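Local coordinates for putative O-Methyltransferase (PDB 3DR5) that probably transfers methyl groups from S-adenosyl-L-methionine to hydroxyl groups of a substrate that the structure alone does not show, at the interface of chains A and B. Sequence-based numbering; all coordinates share one arbitrary frame. Chains: chain A/B, Putative O-Methyltransferase.

The interface of chains A and B. Residues chain A 11-12, 15-16, 43; chain B 187, 191, 198, 200.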
# COMPACT_ATOMS: atom_id res chain seq x y z
N TYR A 11 16.58 9.90 1.58
CA TYR A 11 16.47 9.78 3.03
C TYR A 11 15.93 8.40 3.43
O TYR A 11 16.41 7.80 4.39
CB TYR A 11 15.54 10.83 3.61
CG TYR A 11 15.40 10.67 5.11
CD1 TYR A 11 16.44 11.02 5.95
CD2 TYR A 11 14.27 10.05 5.66
CE1 TYR A 11 16.37 10.78 7.32
CE2 TYR A 11 14.19 9.81 7.03
CZ TYR A 11 15.25 10.17 7.85
OH TYR A 11 15.19 9.95 9.20
N VAL A 12 14.93 7.91 2.70
CA VAL A 12 14.35 6.61 3.02
C VAL A 12 15.31 5.47 2.69
O VAL A 12 15.45 4.53 3.47
CB VAL A 12 13.01 6.38 2.28
CG1 VAL A 12 12.51 4.96 2.51
CG2 VAL A 12 11.97 7.40 2.76
N THR A 15 18.31 5.35 4.95
CA THR A 15 17.93 5.16 6.33
C THR A 15 17.26 3.83 6.65
O THR A 15 17.01 3.52 7.82
CB THR A 15 17.05 6.38 6.77
OG1 THR A 15 17.42 6.79 8.09
CG2 THR A 15 15.61 6.05 6.74
N THR A 16 16.95 3.06 5.62
CA THR A 16 16.34 1.75 5.81
C THR A 16 17.45 0.76 6.20
O THR A 16 18.44 0.59 5.47
CB THR A 16 15.66 1.24 4.52
OG1 THR A 16 14.53 2.06 4.22
CG2 THR A 16 15.20 -0.20 4.69
N GLN A 43 9.10 -2.36 0.13
CA GLN A 43 8.49 -2.19 1.45
C GLN A 43 6.96 -2.28 1.31
O GLN A 43 6.28 -2.92 2.12
CB GLN A 43 8.92 -0.84 2.07
CG GLN A 43 10.39 -0.84 2.51
CD GLN A 43 10.87 0.52 2.99
OE1 GLN A 43 10.08 1.42 3.26
NE2 GLN A 43 12.19 0.67 3.10
N ASP B 187 10.62 8.92 13.31
CA ASP B 187 11.11 8.01 12.27
C ASP B 187 12.11 7.02 12.89
O ASP B 187 11.96 5.80 12.76
CB ASP B 187 11.77 8.83 11.15
CG ASP B 187 12.19 7.97 9.97
OD1 ASP B 187 11.30 7.48 9.22
OD2 ASP B 187 13.41 7.78 9.78
N ARG B 191 11.43 3.03 13.35
CA ARG B 191 12.31 2.03 12.77
C ARG B 191 12.99 1.13 13.80
O ARG B 191 13.68 0.17 13.44
CB ARG B 191 13.36 2.71 11.89
CG ARG B 191 12.82 3.27 10.58
CD ARG B 191 13.74 4.34 10.01
NE ARG B 191 15.10 4.13 10.48
CZ ARG B 191 15.92 5.11 10.85
NH1 ARG B 191 15.52 6.37 10.82
NH2 ARG B 191 17.15 4.82 11.25
N VAL B 198 7.92 -1.63 8.35
CA VAL B 198 7.91 -0.19 8.09
C VAL B 198 8.05 0.07 6.60
O VAL B 198 9.00 -0.39 5.97
CB VAL B 198 9.06 0.52 8.85
CG1 VAL B 198 9.05 2.01 8.53
CG2 VAL B 198 8.91 0.29 10.36
N ARG B 200 7.94 3.37 3.94
CA ARG B 200 7.91 4.82 3.85
C ARG B 200 7.83 5.13 2.36
O ARG B 200 8.73 4.83 1.58
CB ARG B 200 9.16 5.39 4.55
CG ARG B 200 9.01 5.26 6.09
CD ARG B 200 10.29 5.66 6.81
NE ARG B 200 11.39 4.77 6.46
CZ ARG B 200 12.67 5.10 6.54
NH1 ARG B 200 13.01 6.31 6.97
NH2 ARG B 200 13.60 4.24 6.17
O HOH W 1 11.23 2.22 5.54
O HOH W 2 17.13 1.76 10.20
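With CG trans to its backbone N (chi1 178°), the ring of A:Tyr11 swings out from helix 4-13 toward B:Asp187, while the chain of B:Arg200 leaves strand 196-201 and turns at chi3 (-63°) to carry its guanidinium beside the C-terminal end of that helix. Tyrosine is long enough for its hydroxyl OH to cross to B:Asp187 OD2 and donate at 2.9 Å, arriving from above the carboxylate plane. From the opposite face B:Arg191 NH1 reaches the same oxygen at 2.7 Å, a salt bridge within chain B, so two donors grip it. A short acid suits this place, since it takes a phenol from the partner while its oxygens pair with two arginines of its own chain, OD1 with B:Arg200 NH1 at 3.1 Å; the paired charges probably favour its ionised form.

The flat B:Arg200 guanidinium, long and rich in donors, has A:Val12 CG1 over the rim of one face and B:Arg191 CD over the rim of the other, and stands steeply against the A:Tyr11 ring, their planes 78° apart. A branched valine offers a compact apolar surface here, its CG2 lying 3.9 Å from B:Arg200 CB. B:Arg200 NE and water 1 are 2.7 Å apart, and water 1 also bonds A:Gln43 OE1, bridging the chains.

A:Gln43 suits its place by pairing acceptor and donor: OE1 accepts a hydrogen bond from the backbone N-H of B:Arg200, N to OE1 3.0 Å, nearly straight along its C=O, while NE2 holds A:Thr16 OG1 at 2.9 Å. That threonine hydroxyl donates to A:Val12 O, tying loop to helix. Water 2 joins A:Thr15 O to B:Arg191 NE and NH2, while A:Thr15 OG1 sits over that guanidinium's rim.

The patch and its two-fold twin thus join helix 4-13, the following loop and helix 39-51 to the partner's strand 196-201 and helix 178-190 end, probably stabilising a dimer, if the deposited pair is biological.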